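Local coordinates for spore germination protein GerM (Bacillus subtilis subsp. subtilis str. 168, PDB 6GZB), which has no known molecular function but affects both sporulation and spore germination in this bacterium, at residues 70-75 and 79-84; 146-151 and 179-184. All coordinates share one frame; numbering follows the deposited sequence.

Contact 1: 70-75 and 79-84; sequences LPLPKS and AKQALE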
loop_
_atom_site.group_PDB
_atom_site.type_symbol
_atom_site.label_atom_id
_atom_site.label_comp_id
_atom_site.label_asym_id
_atom_site.label_seq_id
_atom_site.Cartn_x
_atom_site.Cartn_y
_atom_site.Cartn_z
ATOM N N LEU A 70 0.397 2.136 13.677
ATOM C CA LEU A 70 0.435 1.734 15.078
ATOM C C LEU A 70 1.407 2.611 15.861
ATOM O O LEU A 70 2.351 3.148 15.289
ATOM C CB LEU A 70 0.845 0.264 15.191
ATOM C CG LEU A 70 -0.201 -0.714 14.670
ATOM C CD1 LEU A 70 0.387 -2.112 14.542
ATOM C CD2 LEU A 70 -1.428 -0.700 15.573
ATOM N N PRO A 71 1.170 2.763 17.175
ATOM C CA PRO A 71 1.979 3.649 18.013
ATOM C C PRO A 71 3.331 3.045 18.368
ATOM O O PRO A 71 3.391 2.000 19.004
ATOM C CB PRO A 71 1.125 3.813 19.276
ATOM C CG PRO A 71 0.339 2.556 19.365
ATOM C CD PRO A 71 0.116 2.082 17.949
ATOM N N LEU A 72 4.407 3.676 17.920
ATOM C CA LEU A 72 5.756 3.207 18.230
ATOM C C LEU A 72 6.477 4.229 19.104
ATOM O O LEU A 72 6.384 5.422 18.851
ATOM C CB LEU A 72 6.547 3.000 16.938
ATOM C CG LEU A 72 6.598 1.584 16.362
ATOM C CD1 LEU A 72 5.210 0.982 16.259
ATOM C CD2 LEU A 72 7.284 1.590 15.003
ATOM N N PRO A 73 7.245 3.762 20.098
ATOM C CA PRO A 73 8.012 4.665 20.966
ATOM C C PRO A 73 8.939 5.595 20.184
ATOM O O PRO A 73 9.544 5.176 19.202
ATOM C CB PRO A 73 8.838 3.713 21.834
ATOM C CG PRO A 73 8.216 2.370 21.690
ATOM C CD PRO A 73 7.561 2.346 20.343
ATOM N N LYS A 74 9.040 6.850 20.609
ATOM C CA LYS A 74 10.053 7.758 20.078
ATOM C C LYS A 74 11.426 7.085 20.053
ATOM O O LYS A 74 11.789 6.336 20.957
ATOM C CB LYS A 74 10.124 9.042 20.909
ATOM C CG LYS A 74 9.638 10.284 20.177
ATOM C CD LYS A 74 8.180 10.581 20.481
ATOM C CE LYS A 74 7.960 12.069 20.704
ATOM N NZ LYS A 74 6.563 12.490 20.406
ATOM N N SER A 75 12.193 7.370 19.011
ATOM C CA SER A 75 13.416 6.634 18.743
ATOM C C SER A 75 14.406 7.538 18.012
ATOM O O SER A 75 14.007 8.496 17.353
ATOM C CB SER A 75 13.092 5.410 17.883
ATOM O OG SER A 75 14.267 4.792 17.388
ATOM N N ALA A 79 13.675 4.093 11.216
ATOM C CA ALA A 79 13.625 3.102 10.156
ATOM C C ALA A 79 13.966 1.729 10.704
ATOM O O ALA A 79 13.274 0.747 10.434
ATOM C CB ALA A 79 14.585 3.479 9.045
ATOM N N LYS A 80 15.028 1.665 11.492
ATOM C CA LYS A 80 15.403 0.431 12.166
ATOM C C LYS A 80 14.302 -0.031 13.119
ATOM O O LYS A 80 13.973 -1.218 13.196
ATOM C CB LYS A 80 16.706 0.644 12.932
ATOM C CG LYS A 80 17.040 -0.464 13.907
ATOM C CD LYS A 80 18.308 -0.113 14.664
ATOM C CE LYS A 80 18.692 -1.217 15.634
ATOM N NZ LYS A 80 20.157 -1.260 15.857
ATOM N N GLN A 81 13.729 0.912 13.845
ATOM C CA GLN A 81 12.702 0.579 14.821
ATOM C C GLN A 81 11.483 -0.016 14.126
ATOM O O GLN A 81 10.906 -0.994 14.595
ATOM C CB GLN A 81 12.294 1.826 15.598
ATOM C CG GLN A 81 11.267 1.552 16.684
ATOM C CD GLN A 81 10.624 2.817 17.181
ATOM O OE1 GLN A 81 10.298 3.711 16.400
ATOM N NE2 GLN A 81 10.466 2.917 18.496
ATOM N N ALA A 82 11.105 0.575 12.995
ATOM C CA ALA A 82 9.947 0.103 12.241
ATOM C C ALA A 82 10.121 -1.366 11.839
ATOM O O ALA A 82 9.208 -2.168 11.998
ATOM C CB ALA A 82 9.727 0.970 11.015
ATOM N N LEU A 83 11.316 -1.726 11.381
ATOM C CA LEU A 83 11.602 -3.113 11.027
ATOM C C LEU A 83 11.589 -4.024 12.253
ATOM O O LEU A 83 11.155 -5.173 12.174
ATOM C CB LEU A 83 12.953 -3.220 10.328
ATOM C CG LEU A 83 13.048 -2.532 8.962
ATOM C CD1 LEU A 83 14.364 -2.913 8.295
ATOM C CD2 LEU A 83 11.879 -2.911 8.068
ATOM N N GLU A 84 12.081 -3.523 13.379
ATOM C CA GLU A 84 12.079 -4.298 14.622
ATOM C C GLU A 84 10.659 -4.635 15.042
ATOM O O GLU A 84 10.412 -5.661 15.684
ATOM C CB GLU A 84 12.786 -3.527 15.746
ATOM C CG GLU A 84 14.291 -3.754 15.790
ATOM C CD GLU A 84 15.059 -2.661 16.520
ATOM O OE1 GLU A 84 16.308 -2.715 16.518
ATOM O OE2 GLU A 84 14.435 -1.732 17.070
#
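Gln81 reaches from its helix to the end of the strand at Pro73 and carries most of this contact. Its CG stands anti to the backbone N (chi1 -177°) and the chain beyond is extended, which carries the terminal amide clear of the helix and up to the strand. There NE2 donates to Pro73 O; the 2.5 Å between them is implausibly short for an N-H...O bond, so the exact length is doubtful. The N-H points almost straight at its acceptor, at 167°, and Pro73 O lies nearly in the amide plane, while the donor is tilted somewhat from the carbonyl plane. The same nitrogen passes the proline ring, 3.5 Å from Pro73 CD. OE1 lies 3.3 Å from Pro73 O, two acceptors with no bond between them, and against Ser75 CB and Leu72 CB. Ser75 OG, meanwhile, is hydrogen-bonded to Ser77 N in the connecting turn. Without the amide, as with an alanine here, Pro73 O is likely to lose this donor and a gap to open beside Leu72 and Ser75. One residue on, Ala82 CA receives Leu72 CD2 at 4.1 Å, and Tyr85 also packs on Leu72 and Pro73. The axes of 70-73 and 79-84 run 9.7 Å apart at closest approach and 123° between directions. The arrangement is a strand-turn-helix unit: within the GerMN domain, strand 65-73, an outer strand of the three-stranded antiparallel sheet, turns directly into helix 78-84, and the glutamine joins the two across the connection.

Contact 2: 146-151 and 179-184; sequences TLTQFS and LSRKDG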
loop_
_atom_site.group_PDB
_atom_site.type_symbol
_atom_site.label_atom_id
_atom_site.label_comp_id
_atom_site.label_asym_id
_atom_site.label_seq_id
_atom_site.Cartn_x
_atom_site.Cartn_y
_atom_site.Cartn_z
ATOM N N THR A 146 7.537 -0.850 4.359
ATOM C CA THR A 146 7.753 -0.270 5.681
ATOM C C THR A 146 8.881 0.779 5.673
ATOM O O THR A 146 8.724 1.881 6.213
ATOM C CB THR A 146 8.024 -1.347 6.743
ATOM O OG1 THR A 146 6.905 -2.236 6.822
ATOM C CG2 THR A 146 8.241 -0.707 8.106
ATOM N N LEU A 147 9.985 0.465 5.001
ATOM C CA LEU A 147 11.117 1.386 4.929
ATOM C C LEU A 147 10.786 2.624 4.105
ATOM O O LEU A 147 11.172 3.734 4.462
ATOM C CB LEU A 147 12.352 0.692 4.346
ATOM C CG LEU A 147 13.073 -0.246 5.311
ATOM C CD1 LEU A 147 14.232 -0.956 4.620
ATOM C CD2 LEU A 147 13.560 0.533 6.517
ATOM N N THR A 148 10.053 2.444 3.014
ATOM C CA THR A 148 9.818 3.537 2.076
ATOM C C THR A 148 8.704 4.470 2.500
ATOM O O THR A 148 8.387 5.425 1.787
ATOM C CB THR A 148 9.534 3.023 0.645
ATOM O OG1 THR A 148 8.519 2.017 0.670
ATOM C CG2 THR A 148 10.810 2.438 0.040
ATOM N N GLN A 149 8.131 4.246 3.677
ATOM C CA GLN A 149 7.189 5.227 4.218
ATOM C C GLN A 149 7.909 6.524 4.604
ATOM O O GLN A 149 7.294 7.570 4.707
ATOM C CB GLN A 149 6.430 4.668 5.425
ATOM C CG GLN A 149 7.211 4.687 6.727
ATOM C CD GLN A 149 6.470 3.969 7.835
ATOM O OE1 GLN A 149 5.564 4.533 8.437
ATOM N NE2 GLN A 149 6.824 2.708 8.082
ATOM N N PHE A 150 9.205 6.430 4.871
ATOM C CA PHE A 150 9.994 7.585 5.277
ATOM C C PHE A 150 10.471 8.377 4.065
ATOM O O PHE A 150 10.831 7.809 3.024
ATOM C CB PHE A 150 11.200 7.128 6.085
ATOM C CG PHE A 150 10.843 6.376 7.322
ATOM C CD1 PHE A 150 10.434 7.048 8.458
ATOM C CD2 PHE A 150 10.928 4.993 7.360
ATOM C CE1 PHE A 150 10.112 6.355 9.613
ATOM C CE2 PHE A 150 10.592 4.291 8.505
ATOM C CZ PHE A 150 10.164 4.972 9.628
ATOM N N SER A 151 10.398 9.605 4.077
ATOM C CA SER A 151 10.683 10.470 2.929
ATOM C C SER A 151 12.149 10.364 2.497
ATOM O O SER A 151 12.480 10.632 1.349
ATOM C CB SER A 151 10.310 11.920 3.238
ATOM O OG SER A 151 11.112 12.421 4.283
ATOM N N LEU A 179 15.117 -1.651 -5.515
ATOM C CA LEU A 179 13.950 -2.277 -4.873
ATOM C C LEU A 179 13.086 -1.193 -4.239
ATOM O O LEU A 179 13.545 -0.478 -3.346
ATOM C CB LEU A 179 14.408 -3.243 -3.788
ATOM C CG LEU A 179 13.609 -4.517 -3.514
ATOM C CD1 LEU A 179 13.936 -5.043 -2.130
ATOM C CD2 LEU A 179 12.125 -4.309 -3.671
ATOM N N SER A 180 11.840 -1.076 -4.695
ATOM C CA SER A 180 10.960 0.001 -4.248
ATOM C C SER A 180 9.491 -0.406 -4.315
ATOM O O SER A 180 9.163 -1.548 -4.667
ATOM C CB SER A 180 11.186 1.244 -5.114
ATOM O OG SER A 180 10.526 1.112 -6.358
ATOM N N ARG A 181 8.608 0.538 -3.996
ATOM C CA ARG A 181 7.166 0.296 -4.049
ATOM C C ARG A 181 6.706 -0.008 -5.460
ATOM O O ARG A 181 5.657 -0.611 -5.654
ATOM C CB ARG A 181 6.384 1.483 -3.484
ATOM C CG ARG A 181 6.565 1.654 -1.988
ATOM C CD ARG A 181 5.541 2.589 -1.342
ATOM N NE ARG A 181 5.712 2.595 0.111
ATOM C CZ ARG A 181 4.833 3.069 0.988
ATOM N NH1 ARG A 181 3.690 3.600 0.585
ATOM N NH2 ARG A 181 5.105 3.004 2.281
ATOM N N LYS A 182 7.517 0.361 -6.447
ATOM C CA LYS A 182 7.155 0.141 -7.844
ATOM C C LYS A 182 7.302 -1.326 -8.230
ATOM O O LYS A 182 6.761 -1.763 -9.242
ATOM C CB LYS A 182 8.000 1.010 -8.779
ATOM C CG LYS A 182 7.657 2.487 -8.718
ATOM C CD LYS A 182 8.670 3.317 -9.488
ATOM C CE LYS A 182 8.214 4.761 -9.609
ATOM N NZ LYS A 182 9.133 5.548 -10.473
ATOM N N ASP A 183 8.023 -2.085 -7.420
ATOM C CA ASP A 183 8.089 -3.531 -7.594
ATOM C C ASP A 183 6.800 -4.240 -7.141
ATOM O O ASP A 183 6.649 -5.444 -7.310
ATOM C CB ASP A 183 9.310 -4.064 -6.862
ATOM C CG ASP A 183 10.613 -3.592 -7.506
ATOM O OD1 ASP A 183 10.886 -4.044 -8.634
ATOM O OD2 ASP A 183 11.318 -2.726 -6.934
ATOM N N GLY A 184 5.840 -3.468 -6.653
ATOM C CA GLY A 184 4.481 -3.971 -6.463
ATOM C C GLY A 184 4.270 -4.575 -5.090
ATOM O O GLY A 184 5.181 -4.611 -4.251
#
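A type I beta turn from Leu147 to Phe150, at the C-terminal end of helix 136-147, meets the 3-10 turn 181-183 through a single side-chain bond between Arg181 and Thr148. Arg181 NE donates to Thr148 OG1 at 2.9 Å, with an N-H to acceptor angle of 156°. The hydroxyl lies at the edge of the guanidinium, close to its plane. The arginine chain, extended from CG to NE, slides past the threonine in the opposite direction, and CG also comes within 3.3 Å of OG1. Thr148 OG1 is hydrogen-bonded to Thr144 O as well, which helps to fix the hydroxyl. The neighbouring NH2 bonds to Trp145 O and makes a long, weak ion pair with Glu55, while Glu301 and Arg332 touch the side chain. The turn bearing Arg181 is braced from within: Ser180 OG accepts from Lys182 N in an ST turn, and Asp183 OD2 takes the Ser180 N-H at 2.8 Å. Gln149 brings CB to 3.8 Å from Arg181 NH2, but its amide turns back, NE2 donating to Thr146 O on a lone pair at 2.8 Å and also to Glu55 O.

Both segments of contact 1 precede those of contact 2 in the sequence, and the centres of the two contacts lie 16 Å apart. The two nevertheless adjoin, because helix 78-84 packs against the final part of helix 136-147 and the turn at its end: Ala82 CB meets Thr146 CG2 at 3.7 Å, and Ala79 CA meets Phe150 CE2 at 3.7 Å. Strand 51-60 borders both, pairing with strand 65-73 in contact 1 and lying beside Gln149 and Arg181 in contact 2. Contact 1 thus belongs to the body of the first GerMN domain. Contact 2, nearer the centre of the chain, ties that body to the loop leading on to strand 198-208, consistent with a place near the junction of the tandem domains.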